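Local structure of autolysin E (Staphylococcus aureus, 4PI8) at residues G84-E89 with S155-I160; N97-V102 with K206-S211. The protein probably hydrolyses the glycan strands of bacterial peptidoglycan as an N-acetylglucosaminidase, and binds the disaccharide NAG-NAM in its substrate pocket. The protein carries 1 engineered substitution. One frame throughout, in Å; residues are numbered along the deposited sequence. Where two conformers were deposited one is given.

Overall arrangement
Contact 1 and contact 2 lie side by side in the helical body, their centres about 16 Å apart, and all four segments belong to the glucosaminidase region of the chain. Helices 84-94 and 98-108 follow each other in sequence and give one segment to each contact; their partners, 155-160 and 206-211, come in the same order, so the two connections cross. F87 joins the pair physically: its CD1 packs 3.7 Å from V102 CG2, and its carbonyl O lies 3.6 Å from V98 CG2. Contact 2 is the more central, about 11 Å from the chain centre against about 16 Å for contact 1, and the Y100 side chain is about 9 Å from the bound N-acetylmuramic acid.

Contact 1. Residues G84-E89 with S155-I160; sequences GKVFLE and SPDKAI
Segments 84-89 and 156-160 run as near-parallel helices, their N-to-C directions 29° apart and their axes 9.5 Å from each other at closest approach, with V86 facing D157 and F87 facing I160. I160 touches both V86 and F87. With chi1 at -69°, CG1 lies beside the backbone N and CG2 anti to it; CG2 sits over the centre of the F87 ring, 3.9 Å from the centroid and 9° off the normal, which meets the geometry of a CH-pi contact. The other branch comes down on the same side of the ring, beyond its CE2 corner, where I160 CD1 lies 3.7 Å from F87 CE2. V86 divides its two methyls: CG1 meets I160 CG2 at 3.9 Å, whereas CG2 lies against the D157 carboxylate, 3.6 Å from D157 CG. That carboxylate is not left to an apolar neighbour alone, since D157 OD1 forms a salt bridge with R83, just ahead of the first helix. At the start of the second, S155 OG caps the helix by accepting from K158 N at 3.0 Å. Beyond the pair, F130 packs on I160, while F87 also touches L74 of helix 67-74 and V98, L101, V102 and A105 of helix 98-108.

Contact 2. Residues N97-V102 with K206-S211; sequences NVIYLV and KLMDKS
M208 reaches from helix 200-215 to the first turn of helix 98-108, and its atoms can be followed outward one by one. CB leads to CG, which stands 4.0 Å from Y100 CA and also comes near the carbonyl O of I99. Next, SD lies 3.9 Å from Y100 CB and near the plane of the tyrosine ring at its edge, so the sulfur does not sit over a face. The chain then bends (chi3 66°), and this turn keeps the terminal methyl against the base of the tyrosine side chain, with M208 CE 3.8 Å from Y100 CB. A second point of closure is I99 CG2, which approaches S211 CB at 3.7 Å and the M208 backbone at CA. The two axes pass 9.0 Å apart at 133°, an oblique, roughly antiparallel crossing. N97 is the N-cap of helix 98-108: its OD1 accepts from Y100 N at 3.0 Å, with the N-H nearly straight (168°) but the donor above the carbonyl plane, and more weakly from I99 N. The amide's other end, ND2, bonds to Y212 OH, a polar tie between the capping residue and helix 200-215. Y100 OH is hydrogen-bonded to H104 one turn on. Apolar packing of this kind between crossing helices is consistent with the mainly helical core of a lysozyme-clan glucosaminidase, here near the glycan pocket.

Contact 1. Residues G84-E89 with S155-I160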
loop_
_atom_site.group_PDB
_atom_site.type_symbol
_atom_site.label_atom_id
_atom_site.label_comp_id
_atom_site.label_asym_id
_atom_site.label_seq_id
_atom_site.Cartn_x
_atom_site.Cartn_y
_atom_site.Cartn_z
ATOM N N GLY A 84 -4.780 -16.056 -6.500
ATOM C CA GLY A 84 -5.988 -15.526 -5.849
ATOM C C GLY A 84 -6.386 -16.280 -4.587
ATOM O O GLY A 84 -6.878 -15.657 -3.648
ATOM N N LYS A 85 -6.161 -17.600 -4.526
ATOM C CA LYS A 85 -6.461 -18.354 -3.312
ATOM C C LYS A 85 -5.791 -17.756 -2.111
ATOM O O LYS A 85 -6.356 -17.682 -1.015
ATOM C CB LYS A 85 -5.994 -19.830 -3.482
ATOM C CG LYS A 85 -5.779 -20.723 -2.255
ATOM C CD LYS A 85 -4.693 -21.794 -2.305
ATOM C CE LYS A 85 -4.918 -22.850 -1.225
ATOM N NZ LYS A 85 -4.865 -24.252 -1.710
ATOM N N VAL A 86 -4.519 -17.358 -2.286
ATOM C CA VAL A 86 -3.732 -16.883 -1.177
ATOM C C VAL A 86 -4.077 -15.425 -0.772
ATOM O O VAL A 86 -4.102 -15.064 0.387
ATOM C CB VAL A 86 -2.255 -17.079 -1.491
ATOM C CG1 VAL A 86 -1.431 -16.542 -0.402
ATOM C CG2 VAL A 86 -1.978 -18.589 -1.661
ATOM N N PHE A 87 -4.352 -14.603 -1.784
ATOM C CA PHE A 87 -4.887 -13.271 -1.476
ATOM C C PHE A 87 -6.158 -13.350 -0.611
ATOM O O PHE A 87 -6.366 -12.558 0.296
ATOM C CB PHE A 87 -5.158 -12.478 -2.751
ATOM C CG PHE A 87 -3.934 -11.793 -3.327
ATOM C CD1 PHE A 87 -3.536 -10.578 -2.844
ATOM C CD2 PHE A 87 -3.121 -12.385 -4.285
ATOM C CE1 PHE A 87 -2.458 -9.863 -3.360
ATOM C CE2 PHE A 87 -2.028 -11.696 -4.765
ATOM C CZ PHE A 87 -1.672 -10.435 -4.314
ATOM N N LEU A 88 -7.019 -14.346 -0.898
ATOM C CA LEU A 88 -8.233 -14.536 -0.115
ATOM C C LEU A 88 -7.964 -15.134 1.267
ATOM O O LEU A 88 -8.635 -14.742 2.232
ATOM C CB LEU A 88 -9.254 -15.377 -0.888
ATOM C CG LEU A 88 -9.960 -14.504 -1.932
ATOM C CD1 LEU A 88 -10.773 -15.407 -2.868
ATOM C CD2 LEU A 88 -10.834 -13.412 -1.385
ATOM N N GLU A 89 -6.982 -16.018 1.367
ATOM C CA GLU A 89 -6.516 -16.469 2.682
ATOM C C GLU A 89 -6.159 -15.236 3.508
ATOM O O GLU A 89 -6.537 -15.123 4.685
ATOM C CB GLU A 89 -5.302 -17.342 2.504
ATOM C CG GLU A 89 -4.957 -18.287 3.593
ATOM C CD GLU A 89 -4.110 -19.402 2.983
ATOM O OE1 GLU A 89 -3.331 -19.122 2.047
ATOM O OE2 GLU A 89 -4.270 -20.564 3.355
ATOM N N SER A 155 8.766 -17.301 -0.114
ATOM C CA SER A 155 7.998 -17.665 -1.259
ATOM C C SER A 155 7.007 -16.526 -1.605
ATOM O O SER A 155 6.697 -15.720 -0.701
ATOM C CB SER A 155 7.188 -18.921 -0.992
ATOM O OG SER A 155 6.125 -18.705 -0.073
ATOM N N PRO A 156 6.467 -16.525 -2.821
ATOM C CA PRO A 156 5.437 -15.545 -3.161
ATOM C C PRO A 156 4.260 -15.676 -2.213
ATOM O O PRO A 156 3.712 -14.630 -1.762
ATOM C CB PRO A 156 5.075 -15.921 -4.572
ATOM C CG PRO A 156 6.396 -16.405 -5.178
ATOM C CD PRO A 156 6.958 -17.216 -4.049
ATOM N N ASP A 157 3.806 -16.879 -1.892
ATOM C CA ASP A 157 2.623 -17.005 -1.056
ATOM C C ASP A 157 2.907 -16.465 0.345
ATOM O O ASP A 157 2.054 -15.804 0.976
ATOM C CB ASP A 157 2.127 -18.469 -0.993
ATOM C CG ASP A 157 1.552 -18.921 -2.297
ATOM O OD1 ASP A 157 1.313 -18.192 -3.256
ATOM O OD2 ASP A 157 1.260 -20.166 -2.389
ATOM N N LYS A 158 4.096 -16.695 0.885
ATOM C CA LYS A 158 4.463 -16.182 2.188
ATOM C C LYS A 158 4.541 -14.619 2.163
ATOM O O LYS A 158 4.163 -13.968 3.143
ATOM C CB LYS A 158 5.783 -16.703 2.726
ATOM C CG LYS A 158 5.638 -18.151 3.166
ATOM C CD LYS A 158 7.010 -18.772 3.310
ATOM C CE LYS A 158 6.862 -20.197 3.845
ATOM N NZ LYS A 158 6.440 -20.221 5.275
ATOM N N ALA A 159 4.965 -14.051 1.036
ATOM C CA ALA A 159 4.988 -12.570 0.892
ATOM C C ALA A 159 3.584 -11.992 0.800
ATOM O O ALA A 159 3.370 -10.875 1.316
ATOM C CB ALA A 159 5.784 -12.201 -0.307
ATOM N N ILE A 160 2.637 -12.732 0.237
ATOM C CA ILE A 160 1.240 -12.234 0.175
ATOM C C ILE A 160 0.643 -12.227 1.584
ATOM O O ILE A 160 0.112 -11.241 2.092
ATOM C CB ILE A 160 0.406 -13.106 -0.770
ATOM C CG1 ILE A 160 0.891 -12.886 -2.197
ATOM C CG2 ILE A 160 -1.069 -12.706 -0.675
ATOM C CD1 ILE A 160 0.455 -13.957 -3.191
#

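Contact 2. Residues N97-V102 with K206-S211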
loop_
_atom_site.group_PDB
_atom_site.type_symbol
_atom_site.label_atom_id
_atom_site.label_comp_id
_atom_site.label_asym_id
_atom_site.label_seq_id
_atom_site.Cartn_x
_atom_site.Cartn_y
_atom_site.Cartn_z
ATOM N N ASN A 97 -9.282 -5.852 2.998
ATOM C CA ASN A 97 -10.012 -5.788 1.689
ATOM C C ASN A 97 -9.172 -6.397 0.566
ATOM O O ASN A 97 -8.075 -5.886 0.326
ATOM C CB ASN A 97 -10.399 -4.345 1.464
ATOM C CG ASN A 97 -11.137 -4.093 0.179
ATOM O OD1 ASN A 97 -10.728 -4.554 -0.898
ATOM N ND2 ASN A 97 -12.104 -3.211 0.211
ATOM N N VAL A 98 -9.652 -7.440 -0.084
ATOM C CA VAL A 98 -8.783 -8.151 -1.028
ATOM C C VAL A 98 -8.583 -7.348 -2.313
ATOM O O VAL A 98 -7.541 -7.523 -2.986
ATOM C CB VAL A 98 -9.303 -9.585 -1.365
ATOM C CG1 VAL A 98 -10.549 -9.551 -2.259
ATOM C CG2 VAL A 98 -8.217 -10.454 -1.916
ATOM N N ILE A 99 -9.549 -6.515 -2.672
ATOM C CA ILE A 99 -9.346 -5.676 -3.857
ATOM C C ILE A 99 -8.228 -4.648 -3.600
ATOM O O ILE A 99 -7.387 -4.379 -4.470
ATOM C CB ILE A 99 -10.629 -5.083 -4.372
ATOM C CG1 ILE A 99 -11.516 -6.153 -5.018
ATOM C CG2 ILE A 99 -10.364 -3.942 -5.335
ATOM C CD1 ILE A 99 -12.912 -5.714 -5.374
ATOM N N TYR A 100 -8.226 -4.052 -2.407
ATOM C CA TYR A 100 -7.141 -3.204 -1.995
ATOM C C TYR A 100 -5.851 -3.979 -2.030
ATOM O O TYR A 100 -4.847 -3.498 -2.585
ATOM C CB TYR A 100 -7.419 -2.646 -0.579
ATOM C CG TYR A 100 -6.137 -2.324 0.131
ATOM C CD1 TYR A 100 -5.287 -1.334 -0.317
ATOM C CD2 TYR A 100 -5.704 -3.123 1.187
ATOM C CE1 TYR A 100 -4.062 -1.143 0.260
ATOM C CE2 TYR A 100 -4.487 -2.925 1.803
ATOM C CZ TYR A 100 -3.644 -1.985 1.285
ATOM O OH TYR A 100 -2.384 -1.849 1.848
ATOM N N LEU A 101 -5.819 -5.192 -1.472
ATOM C CA LEU A 101 -4.580 -5.929 -1.348
ATOM C C LEU A 101 -3.986 -6.240 -2.730
ATOM O O LEU A 101 -2.768 -6.048 -2.964
ATOM C CB LEU A 101 -4.782 -7.218 -0.566
ATOM C CG LEU A 101 -3.576 -7.862 0.055
ATOM C CD1 LEU A 101 -2.863 -6.969 1.059
ATOM C CD2 LEU A 101 -4.036 -9.168 0.676
ATOM N N VAL A 102 -4.815 -6.695 -3.648
ATOM C CA VAL A 102 -4.400 -6.971 -5.007
ATOM C C VAL A 102 -3.896 -5.702 -5.624
ATOM O O VAL A 102 -2.859 -5.685 -6.311
ATOM C CB VAL A 102 -5.553 -7.584 -5.832
ATOM C CG1 VAL A 102 -5.240 -7.510 -7.320
ATOM C CG2 VAL A 102 -5.813 -9.047 -5.354
ATOM N N LYS A 206 -7.014 4.036 -8.130
ATOM C CA LYS A 206 -7.476 3.920 -9.524
ATOM C C LYS A 206 -7.737 2.469 -9.859
ATOM O O LYS A 206 -8.764 2.101 -10.455
ATOM C CB LYS A 206 -6.445 4.503 -10.452
ATOM C CG LYS A 206 -6.927 4.459 -11.901
ATOM C CD LYS A 206 -5.985 5.142 -12.880
ATOM C CE LYS A 206 -4.676 4.398 -13.024
ATOM N NZ LYS A 206 -4.798 3.036 -13.609
ATOM N N LEU A 207 -6.829 1.591 -9.491
ATOM C CA LEU A 207 -7.025 0.172 -9.732
ATOM C C LEU A 207 -8.173 -0.378 -8.934
ATOM O O LEU A 207 -8.950 -1.208 -9.428
ATOM C CB LEU A 207 -5.760 -0.643 -9.435
ATOM C CG LEU A 207 -4.532 -0.295 -10.266
ATOM C CD1 LEU A 207 -3.432 -1.292 -9.941
ATOM C CD2 LEU A 207 -4.842 -0.305 -11.773
ATOM N N MET A 208 -8.334 0.051 -7.685
ATOM C CA MET A 208 -9.431 -0.400 -6.896
ATOM C C MET A 208 -10.750 -0.030 -7.527
ATOM O O MET A 208 -11.664 -0.847 -7.559
ATOM C CB MET A 208 -9.420 0.199 -5.485
ATOM C CG MET A 208 -8.297 -0.377 -4.633
ATOM S SD MET A 208 -8.207 0.380 -2.984
ATOM C CE MET A 208 -9.706 -0.182 -2.333
ATOM N N ASP A 209 -10.846 1.210 -8.000
ATOM C CA ASP A 209 -12.128 1.642 -8.569
ATOM C C ASP A 209 -12.464 0.799 -9.812
ATOM O O ASP A 209 -13.636 0.420 -9.979
ATOM C CB ASP A 209 -12.064 3.121 -8.918
ATOM C CG ASP A 209 -13.423 3.798 -8.816
ATOM O OD1 ASP A 209 -14.365 3.303 -8.174
ATOM O OD2 ASP A 209 -13.478 4.915 -9.348
ATOM N N LYS A 210 -11.472 0.550 -10.646
ATOM C CA LYS A 210 -11.714 -0.277 -11.825
ATOM C C LYS A 210 -12.247 -1.657 -11.394
ATOM O O LYS A 210 -13.194 -2.202 -11.976
ATOM C CB LYS A 210 -10.447 -0.371 -12.651
ATOM C CG LYS A 210 -10.593 -0.792 -14.092
ATOM C CD LYS A 210 -9.234 -0.704 -14.789
ATOM C CE LYS A 210 -9.063 0.607 -15.490
ATOM N NZ LYS A 210 -7.862 0.570 -16.359
ATOM N N SER A 211 -11.633 -2.270 -10.375
ATOM C CA SER A 211 -12.044 -3.606 -9.969
ATOM C C SER A 211 -13.427 -3.578 -9.326
ATOM O O SER A 211 -14.241 -4.502 -9.534
ATOM C CB SER A 211 -11.014 -4.167 -9.004
ATOM O OG SER A 211 -9.776 -4.292 -9.598
#